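Local coordinates for protein 3'3'-cGAMP-specific phosphodiesterase 3 (Vibrio cholerae O1 biovar El Tor str. N16961, PDB 5Z7C) that is a mainly helical bacterial protein of the HD-domain family, carrying two regions of that family in a single chain, at residues E24-I27 with S28-A32; E122-W125 with T126-I129. The protein carries 2 engineered substitutions. All coordinates share one frame; numbering follows the deposited sequence.

Contact 1: residues E24-I27 with S28-A32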
loop_
_atom_site.group_PDB
_atom_site.type_symbol
_atom_site.label_atom_id
_atom_site.label_comp_id
_atom_site.label_asym_id
_atom_site.label_seq_id
_atom_site.Cartn_x
_atom_site.Cartn_y
_atom_site.Cartn_z
ATOM N N GLU A 24 -3.609 13.559 3.362
ATOM C CA GLU A 24 -2.220 13.490 3.010
ATOM C C GLU A 24 -1.607 12.142 3.264
ATOM O O GLU A 24 -0.849 11.649 2.469
ATOM C CB GLU A 24 -1.488 14.516 3.822
ATOM C CG GLU A 24 -0.263 15.013 3.198
ATOM C CD GLU A 24 0.575 15.745 4.172
ATOM O OE1 GLU A 24 0.824 16.932 3.945
ATOM O OE2 GLU A 24 0.971 15.145 5.178
ATOM N N LEU A 25 -1.875 11.581 4.418
ATOM C CA LEU A 25 -1.366 10.285 4.738
ATOM C C LEU A 25 -1.929 9.207 3.860
ATOM O O LEU A 25 -1.235 8.293 3.532
ATOM C CB LEU A 25 -1.573 9.938 6.196
ATOM C CG LEU A 25 -0.748 8.720 6.575
ATOM C CD1 LEU A 25 0.665 8.966 6.269
ATOM C CD2 LEU A 25 -0.920 8.327 7.965
ATOM N N MET A 26 -3.194 9.283 3.515
ATOM C CA MET A 26 -3.788 8.277 2.666
ATOM C C MET A 26 -3.168 8.258 1.322
ATOM O O MET A 26 -2.947 7.221 0.776
ATOM C CB MET A 26 -5.266 8.510 2.488
ATOM C CG MET A 26 -6.108 7.951 3.560
ATOM S SD MET A 26 -5.891 6.258 3.735
ATOM C CE MET A 26 -6.196 6.038 5.400
ATOM N N ILE A 27 -2.892 9.410 0.776
ATOM C CA ILE A 27 -2.345 9.466 -0.538
ATOM C C ILE A 27 -1.023 8.767 -0.509
ATOM O O ILE A 27 -0.686 8.043 -1.407
ATOM C CB ILE A 27 -2.200 10.909 -0.969
ATOM C CG1 ILE A 27 -3.576 11.493 -1.203
ATOM C CG2 ILE A 27 -1.407 11.029 -2.199
ATOM C CD1 ILE A 27 -3.591 12.824 -1.806
ATOM N N SER A 28 -0.243 9.030 0.507
ATOM C CA SER A 28 1.060 8.452 0.581
ATOM C C SER A 28 1.029 6.970 0.725
ATOM O O SER A 28 1.769 6.269 0.101
ATOM C CB SER A 28 1.752 9.022 1.784
ATOM O OG SER A 28 2.468 10.165 1.429
ATOM N N LEU A 29 0.219 6.502 1.641
ATOM C CA LEU A 29 0.103 5.101 1.894
ATOM C C LEU A 29 -0.478 4.439 0.697
ATOM O O LEU A 29 -0.154 3.338 0.373
ATOM C CB LEU A 29 -0.784 4.856 3.087
ATOM C CG LEU A 29 -0.183 5.164 4.437
ATOM C CD1 LEU A 29 -1.004 4.618 5.524
ATOM C CD2 LEU A 29 1.208 4.672 4.532
ATOM N N THR A 30 -1.417 5.111 0.088
ATOM C CA THR A 30 -2.097 4.580 -1.056
ATOM C C THR A 30 -1.156 4.427 -2.226
ATOM O O THR A 30 -1.194 3.442 -2.930
ATOM C CB THR A 30 -3.372 5.398 -1.318
ATOM O OG1 THR A 30 -4.221 5.296 -0.188
ATOM C CG2 THR A 30 -4.129 5.008 -2.561
ATOM N N THR A 31 -0.339 5.428 -2.439
ATOM C CA THR A 31 0.586 5.391 -3.526
ATOM C C THR A 31 1.547 4.253 -3.362
ATOM O O THR A 31 1.889 3.592 -4.316
ATOM C CB THR A 31 1.370 6.655 -3.545
ATOM O OG1 THR A 31 0.459 7.721 -3.743
ATOM C CG2 THR A 31 2.351 6.661 -4.660
ATOM N N ALA A 32 2.061 4.079 -2.168
ATOM C CA ALA A 32 3.034 3.048 -1.957
ATOM C C ALA A 32 2.486 1.656 -2.144
ATOM O O ALA A 32 3.067 0.856 -2.838
ATOM C CB ALA A 32 3.602 3.191 -0.607
#

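Contact 2: residues E122-W125 with T126-I129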
loop_
_atom_site.group_PDB
_atom_site.type_symbol
_atom_site.label_atom_id
_atom_site.label_comp_id
_atom_site.label_asym_id
_atom_site.label_seq_id
_atom_site.Cartn_x
_atom_site.Cartn_y
_atom_site.Cartn_z
ATOM N N GLU A 122 -13.040 -24.697 5.795
ATOM C CA GLU A 122 -13.448 -25.377 7.027
ATOM C C GLU A 122 -14.412 -26.548 6.847
ATOM O O GLU A 122 -15.497 -26.571 7.413
ATOM C CB GLU A 122 -13.976 -24.375 8.037
ATOM C CG GLU A 122 -12.925 -23.360 8.414
ATOM C CD GLU A 122 -11.575 -23.701 7.823
ATOM O OE1 GLU A 122 -11.289 -24.902 7.661
ATOM O OE2 GLU A 122 -10.798 -22.777 7.521
ATOM N N GLN A 123 -13.983 -27.534 6.074
ATOM C CA GLN A 123 -14.799 -28.689 5.791
ATOM C C GLN A 123 -13.884 -29.878 5.641
ATOM O O GLN A 123 -12.685 -29.726 5.561
ATOM C CB GLN A 123 -15.559 -28.436 4.509
ATOM C CG GLN A 123 -15.402 -27.014 4.043
ATOM C CD GLN A 123 -15.743 -26.829 2.588
ATOM O OE1 GLN A 123 -16.395 -27.667 1.975
ATOM N NE2 GLN A 123 -15.306 -25.716 2.025
ATOM N N SER A 124 -14.429 -31.071 5.610
ATOM C CA SER A 124 -13.541 -32.183 5.487
ATOM C C SER A 124 -12.451 -31.766 4.537
ATOM O O SER A 124 -12.680 -31.125 3.555
ATOM C CB SER A 124 -14.264 -33.399 4.953
ATOM O OG SER A 124 -14.524 -33.246 3.587
ATOM N N TRP A 125 -11.242 -32.110 4.881
ATOM C CA TRP A 125 -10.167 -32.095 3.950
ATOM C C TRP A 125 -10.599 -32.620 2.632
ATOM O O TRP A 125 -10.420 -31.991 1.628
ATOM C CB TRP A 125 -9.057 -32.948 4.453
ATOM C CG TRP A 125 -7.822 -32.479 3.959
ATOM C CD1 TRP A 125 -7.228 -31.311 4.248
ATOM C CD2 TRP A 125 -6.998 -33.137 3.048
ATOM N NE1 TRP A 125 -6.058 -31.196 3.575
ATOM C CE2 TRP A 125 -5.897 -32.319 2.824
ATOM C CE3 TRP A 125 -7.080 -34.343 2.404
ATOM C CZ2 TRP A 125 -4.896 -32.671 1.997
ATOM C CZ3 TRP A 125 -6.107 -34.686 1.597
ATOM C CH2 TRP A 125 -5.012 -33.863 1.392
ATOM N N THR A 126 -11.145 -33.801 2.621
ATOM C CA THR A 126 -11.553 -34.369 1.380
ATOM C C THR A 126 -12.497 -33.449 0.639
ATOM O O THR A 126 -12.496 -33.421 -0.562
ATOM C CB THR A 126 -12.174 -35.730 1.596
ATOM O OG1 THR A 126 -11.150 -36.714 1.517
ATOM C CG2 THR A 126 -13.184 -36.017 0.541
ATOM N N GLU A 127 -13.296 -32.679 1.345
ATOM C CA GLU A 127 -14.258 -31.817 0.689
ATOM C C GLU A 127 -13.572 -30.657 0.041
ATOM O O GLU A 127 -13.905 -30.246 -1.042
ATOM C CB GLU A 127 -15.233 -31.265 1.707
ATOM C CG GLU A 127 -16.590 -31.911 1.686
ATOM C CD GLU A 127 -17.146 -32.056 0.292
ATOM O OE1 GLU A 127 -17.508 -33.183 -0.087
ATOM O OE2 GLU A 127 -17.222 -31.042 -0.430
ATOM N N ARG A 128 -12.615 -30.113 0.754
ATOM C CA ARG A 128 -11.875 -28.974 0.317
ATOM C C ARG A 128 -11.135 -29.245 -0.955
ATOM O O ARG A 128 -11.028 -28.396 -1.802
ATOM C CB ARG A 128 -10.896 -28.590 1.403
ATOM C CG ARG A 128 -11.566 -28.296 2.707
ATOM C CD ARG A 128 -10.813 -27.261 3.531
ATOM N NE ARG A 128 -9.474 -27.712 3.872
ATOM C CZ ARG A 128 -8.456 -26.903 4.102
ATOM N NH1 ARG A 128 -8.613 -25.601 4.036
ATOM N NH2 ARG A 128 -7.282 -27.400 4.398
ATOM N N ILE A 129 -10.601 -30.433 -1.088
ATOM C CA ILE A 129 -9.935 -30.779 -2.303
ATOM C C ILE A 129 -10.918 -30.878 -3.430
ATOM O O ILE A 129 -10.658 -30.403 -4.507
ATOM C CB ILE A 129 -9.212 -32.076 -2.145
ATOM C CG1 ILE A 129 -8.297 -31.976 -0.956
ATOM C CG2 ILE A 129 -8.419 -32.390 -3.369
ATOM C CD1 ILE A 129 -7.124 -31.119 -1.167
#

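Contact 1: residues E24-I27 with S28-A32
Thr-31 turns its hydroxyl back onto the helix, where OG1 gives a hydrogen bond to Ile-27 O at 2.6 Å. The amide Thr-31 N also donates to Ile-27 O, at 2.8 Å. These two donors reach the carbonyl from opposite faces of its plane, each tilted 30° from it. The first torsion explains the hydroxyl's reach: OG1 sits beside the backbone N, anti to the carbonyl carbon (chi1 -62°). Thr-30 N and OG1 also donate to Met-26 O, but the place of that oxygen is less sure, so these bonds are doubtful in detail. On another side of the helix, Leu-25 and Leu-29 meet through their branch carbons, CG to CG at 4.2 Å. Leu-29 N donates to Leu-25 O at 3.0 Å. This is regular alpha-helical i to i+4 spacing, on helix 22-35. The bond from Ser-28 N to Glu-24 O, 3.3 Å, is weak. Further out, helix 273-290 covers the leucine side, with Leu-276 on Leu-25 and both Ile-279 and Phe-283 on Leu-29. Helix 43-56 lies against the threonines, through Cys-44 on Thr-30 and Ile-45 on Thr-31. Met-260 of helix 255-260 packs on Ile-27.

Contact 2: residues E122-W125 with T126-I129
Trp-125 carries Ile-129 over one face of its indole: CG1 stands 4.2 Å from the centroid of the six-membered ring, 6° off the normal, in a CH-pi contact. Ile-129 CD1 lies 4.2 Å from Trp-125 CZ2. The Arg-128 guanidinium meets the indole with its own edge, its NH2 lying 3.9 Å from Trp-125 CD1. The two planes are 52° apart, so the groups do not stack. Trp-125 CG is anti to the backbone N (chi1 -152°), which swings the ring beside the helix. The Arg-128 chain bends at chi2 and chi3, and its CG passes 3.4 Å from Gln-123 O. Glu-122 OE1 is 4.6 Å from Arg-128 NH1, well out of the guanidinium plane; this is too far for a salt bridge. The backbone here starts a helix. Ser-124 is the N-cap; its OG accepts a weak bond from Glu-127 N, though the place of that oxygen is less sure. Ser-124 O takes Arg-128 N at 3.0 Å, and Trp-125 O takes Ile-129 N at 3.1 Å. The chain arrives by a loop from helix 108-118 and enters helix 125-137, where the hydroxyls of Thr-131 and Thr-132 hydrogen-bond to Glu-127 O and Arg-128 O.

In the fold
Both contacts are local and share no helix. Contact 1 is buried, its centre about 8 Å from the centre of the chain, within helix 22-35 and among several packed helices. Contact 2 is a surface contact, its centre about 33 Å from that of the chain, where a loop becomes helix 125-137. Their centres lie about 40 Å apart, and their nearest atoms about 29 Å, so they do not touch. The chemistry follows the place. Contact 1 pairs aliphatic side chains and folds threonine hydroxyls onto backbone carbonyls. Contact 2 puts glutamates, an arginine and a tryptophan at an exposed helix start, with a serine cap. Contact 2 lies in the partial HD-domain region.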